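Local coordinates for protein KLLA0E08119p (Kluyveromyces lactis, PDB 3VA7) that probably carboxylates urea to urea-1-carboxylate (allophanate) in an ATP- and biotin-dependent reaction, as the carboxylase part of a larger urea-degrading enzyme, at residues Ala726-Tyr731 with Gly1042-Val1047. Sequence-based numbering, arbitrary orientation.
With URE (urea), chain C; BTI (5-(hexahydro-2-oxo-1H-thieno[3,4-D]imidazol-6-yl)pentanal), chain B.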
ATOM      1  N   ALA A 726       5.945   6.505 -29.938  1.00 28.86           N
ATOM      2  CA  ALA A 726       5.561   7.900 -29.954  1.00 28.14           C
ATOM      3  C   ALA A 726       6.332   8.581 -28.874  1.00 27.92           C
ATOM      4  O   ALA A 726       6.636   7.964 -27.843  1.00 26.81           O
ATOM      5  CB  ALA A 726       4.050   8.025 -29.666  1.00 27.58           C
ATOM      6  N   HIS A 727       6.662   9.857 -29.093  1.00 27.43           N
ATOM      7  CA  HIS A 727       7.229  10.632 -28.003  1.00 26.63           C
ATOM      8  C   HIS A 727       6.207  10.626 -26.853  1.00 26.57           C
ATOM      9  O   HIS A 727       5.065  11.069 -26.977  1.00 26.04           O
ATOM     10  CB  HIS A 727       7.610  12.038 -28.452  1.00 26.11           C
ATOM     11  CG  HIS A 727       8.772  12.074 -29.398  1.00 27.97           C
ATOM     12  ND1 HIS A 727      10.084  12.183 -28.971  1.00 25.48           N
ATOM     13  CD2 HIS A 727       8.819  12.009 -30.752  1.00 27.66           C
ATOM     14  CE1 HIS A 727      10.876  12.216 -30.026  1.00 25.07           C
ATOM     15  NE2 HIS A 727      10.138  12.096 -31.115  1.00 26.45           N
ATOM     16  N   ASP A 728       6.626  10.068 -25.742  1.00 26.74           N
ATOM     17  CA  ASP A 728       5.729   9.792 -24.616  1.00 26.69           C
ATOM     18  C   ASP A 728       4.866  11.011 -24.285  1.00 26.68           C
ATOM     19  O   ASP A 728       5.380  12.157 -24.259  1.00 26.15           O
ATOM     20  CB  ASP A 728       6.535   9.253 -23.409  1.00 26.23           C
ATOM     21  CG  ASP A 728       7.382   8.011 -23.769  1.00 26.96           C
ATOM     22  OD1 ASP A 728       7.393   7.052 -22.968  1.00 24.99           O
ATOM     23  OD2 ASP A 728       8.006   7.980 -24.879  1.00 27.33           O
ATOM     24  N   TYR A 729       3.558  10.740 -24.105  1.00 25.83           N
ATOM     25  CA  TYR A 729       2.482  11.736 -23.964  1.00 25.46           C
ATOM     26  C   TYR A 729       1.492  11.022 -23.094  1.00 24.87           C
ATOM     27  O   TYR A 729       1.591   9.802 -22.953  1.00 25.78           O
ATOM     28  CB  TYR A 729       1.839  12.123 -25.339  1.00 25.58           C
ATOM     29  CG  TYR A 729       1.115  10.961 -25.969  1.00 26.20           C
ATOM     30  CD1 TYR A 729       1.783  10.072 -26.771  1.00 27.19           C
ATOM     31  CD2 TYR A 729      -0.224  10.724 -25.696  1.00 26.10           C
ATOM     32  CE1 TYR A 729       1.136   8.977 -27.336  1.00 28.47           C
ATOM     33  CE2 TYR A 729      -0.895   9.661 -26.254  1.00 27.11           C
ATOM     34  CZ  TYR A 729      -0.209   8.756 -27.064  1.00 29.22           C
ATOM     35  OH  TYR A 729      -0.865   7.642 -27.596  1.00 28.47           O
ATOM     36  N   VAL A 730       0.545  11.746 -22.518  1.00 24.15           N
ATOM     37  CA  VAL A 730      -0.327  11.178 -21.477  1.00 24.04           C
ATOM     38  C   VAL A 730      -1.587  10.679 -22.116  1.00 24.38           C
ATOM     39  O   VAL A 730      -2.126  11.292 -23.051  1.00 26.29           O
ATOM     40  CB  VAL A 730      -0.634  12.135 -20.361  1.00 23.78           C
ATOM     41  CG1 VAL A 730      -1.421  11.429 -19.253  1.00 24.95           C
ATOM     42  CG2 VAL A 730       0.697  12.719 -19.796  1.00 24.28           C
ATOM     43  N   TYR A 731      -2.021   9.523 -21.681  1.00 23.10           N
ATOM     44  CA  TYR A 731      -3.066   8.838 -22.387  1.00 22.64           C
ATOM     45  C   TYR A 731      -4.376   9.202 -21.740  1.00 21.89           C
ATOM     46  O   TYR A 731      -4.423   9.640 -20.584  1.00 21.39           O
ATOM     47  CB  TYR A 731      -2.939   7.334 -22.191  1.00 22.36           C
ATOM     48  CG  TYR A 731      -1.771   6.659 -22.797  1.00 22.55           C
ATOM     49  CD1 TYR A 731      -1.102   7.194 -23.884  1.00 23.97           C
ATOM     50  CD2 TYR A 731      -1.362   5.418 -22.313  1.00 21.85           C
ATOM     51  CE1 TYR A 731       0.013   6.496 -24.477  1.00 24.31           C
ATOM     52  CE2 TYR A 731      -0.298   4.725 -22.867  1.00 24.01           C
ATOM     53  CZ  TYR A 731       0.386   5.238 -23.945  1.00 26.87           C
ATOM     54  OH  TYR A 731       1.434   4.491 -24.486  1.00 30.38           O
ATOM     55  N   GLY A1042       5.182  -2.926 -18.900  1.00 25.30           N
ATOM     56  CA  GLY A1042       6.290  -2.058 -19.198  1.00 24.64           C
ATOM     57  C   GLY A1042       6.732  -2.456 -20.581  1.00 25.28           C
ATOM     58  O   GLY A1042       6.544  -3.606 -20.998  1.00 25.55           O
ATOM     59  N   GLY A1043       7.344  -1.518 -21.294  1.00 25.78           N
ATOM     60  CA  GLY A1043       7.652  -1.724 -22.683  1.00 25.62           C
ATOM     61  C   GLY A1043       9.056  -1.265 -22.972  1.00 25.44           C
ATOM     62  O   GLY A1043       9.571  -1.538 -24.067  1.00 26.74           O
ATOM     63  N   TYR A1044       9.687  -0.567 -22.034  1.00 24.48           N
ATOM     64  CA  TYR A1044      11.092  -0.108 -22.257  1.00 24.55           C
ATOM     65  C   TYR A1044      12.133  -1.273 -22.179  1.00 23.28           C
ATOM     66  O   TYR A1044      11.888  -2.299 -21.515  1.00 22.99           O
ATOM     67  CB  TYR A1044      11.475   0.950 -21.238  1.00 23.83           C
ATOM     68  CG  TYR A1044      10.998   2.366 -21.516  1.00 27.01           C
ATOM     69  CD1 TYR A1044      11.837   3.468 -21.234  1.00 28.31           C
ATOM     70  CD2 TYR A1044       9.710   2.631 -22.006  1.00 25.23           C
ATOM     71  CE1 TYR A1044      11.418   4.765 -21.469  1.00 26.98           C
ATOM     72  CE2 TYR A1044       9.269   3.938 -22.208  1.00 24.15           C
ATOM     73  CZ  TYR A1044      10.137   4.998 -21.943  1.00 27.36           C
ATOM     74  OH  TYR A1044       9.738   6.302 -22.161  1.00 25.81           O
ATOM     75  N   GLN A1045      13.267  -1.095 -22.861  1.00 22.60           N
ATOM     76  CA  GLN A1045      14.446  -1.978 -22.783  1.00 21.66           C
ATOM     77  C   GLN A1045      15.078  -1.911 -21.414  1.00 21.51           C
ATOM     78  O   GLN A1045      15.381  -0.837 -20.906  1.00 22.58           O
ATOM     79  CB  GLN A1045      15.456  -1.624 -23.872  1.00 21.55           C
ATOM     80  CG  GLN A1045      14.848  -1.677 -25.323  1.00 23.39           C
ATOM     81  CD  GLN A1045      14.346  -3.053 -25.708  1.00 27.57           C
ATOM     82  OE1 GLN A1045      13.471  -3.198 -26.586  1.00 31.31           O
ATOM     83  NE2 GLN A1045      14.882  -4.079 -25.063  1.00 25.42           N
ATOM     84  N   LEU A1046      15.243  -3.061 -20.788  1.00 21.30           N
ATOM     85  CA  LEU A1046      15.655  -3.139 -19.395  1.00 21.62           C
ATOM     86  C   LEU A1046      17.172  -3.254 -19.231  1.00 22.88           C
ATOM     87  O   LEU A1046      17.822  -4.062 -19.839  1.00 23.65           O
ATOM     88  CB  LEU A1046      14.935  -4.296 -18.684  1.00 20.04           C
ATOM     89  CG  LEU A1046      13.424  -4.386 -18.904  1.00 20.42           C
ATOM     90  CD1 LEU A1046      12.852  -5.620 -18.255  1.00 16.25           C
ATOM     91  CD2 LEU A1046      12.641  -3.097 -18.450  1.00 22.31           C
ATOM     92  N   VAL A1047      17.712  -2.486 -18.298  1.00 24.39           N
ATOM     93  CA  VAL A1047      19.118  -2.142 -18.290  1.00 23.18           C
ATOM     94  C   VAL A1047      19.683  -2.325 -16.870  1.00 24.40           C
ATOM     95  O   VAL A1047      20.863  -2.615 -16.700  1.00 25.94           O
ATOM     96  CB  VAL A1047      19.115  -0.728 -18.845  1.00 23.85           C
ATOM     97  CG1 VAL A1047      19.599   0.386 -17.916  1.00 21.40           C
ATOM     98  CG2 VAL A1047      19.506  -0.697 -20.258  1.00 25.10           C
TER
HETATM   99  C   URE C1902       7.212   2.019 -20.051  1.00 40.09           C
HETATM  100  O   URE C1902       7.767   2.806 -19.243  1.00 39.84           O
HETATM  101  N1  URE C1902       7.282   0.718 -19.925  1.00 39.48           N
HETATM  102  N2  URE C1902       6.507   2.369 -21.137  1.00 40.68           N
HETATM  103  C11 BTI B1901      -2.068  -4.911 -19.635  1.00 25.60           C
HETATM  104  O11 BTI B1901      -1.000  -5.493 -20.003  1.00 24.16           O
HETATM  105  C10 BTI B1901      -2.344  -3.384 -19.771  1.00 21.46           C
HETATM  106  C9  BTI B1901      -1.114  -2.664 -20.322  1.00 18.39           C
HETATM  107  C8  BTI B1901      -1.333  -1.235 -20.800  1.00 21.52           C
HETATM  108  C7  BTI B1901      -0.270  -0.702 -21.781  1.00 20.98           C
HETATM  109  C2  BTI B1901       1.167  -0.898 -21.345  1.00 22.09           C
HETATM  110  S1  BTI B1901       1.535  -0.111 -19.805  1.00 26.18           S
HETATM  111  C6  BTI B1901       3.258   0.007 -20.130  1.00 24.36           C
HETATM  112  C5  BTI B1901       3.454   0.023 -21.630  1.00 25.05           C
HETATM  113  N3  BTI B1901       3.623   1.427 -21.900  1.00 23.28           N
HETATM  114  C3  BTI B1901       2.592   1.911 -22.539  1.00 25.41           C
HETATM  115  O3  BTI B1901       2.515   3.160 -22.953  1.00 28.17           O
HETATM  116  N2  BTI B1901       1.669   0.998 -22.760  1.00 26.61           N
HETATM  117  C4  BTI B1901       2.145  -0.318 -22.353  1.00 25.69           C
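The hydroxyl of Y1044 donates a hydrogen bond to D728, OH to OD1 at 2.6 Å, spanning the A-B and C-D subdomains of the carboxyltransferase domain beside bound urea, with Y1044 the residue of the urea pocket. OH meets OD1 from above the carboxylate, 50° out of its plane, while OD1 sits at the edge of the phenol ring, and the two planes stand 81° apart. The other carboxylate oxygen, OD2, makes a salt bridge with K1012, so D728 is held at both oxygens. With chi1 -80° setting CG beside its own backbone N, the Y1044 ring reaches along the urea toward D728. The urea carbon lies oblique to the ring, 3.2 Å from CD2 of Y1044. A leucine in place of Y1044 would probably leave D728 OD1 without its phenol donor and urea without the ring along one side. G1042 and G1043 line the urea pocket with backbone. G1042 also borders the biotin group, its backbone N 3.7 Å from C6. On the strand 725-730 side, Y731 lines the biotin pocket, its OH hydrogen-bonded to the backbone N of F756.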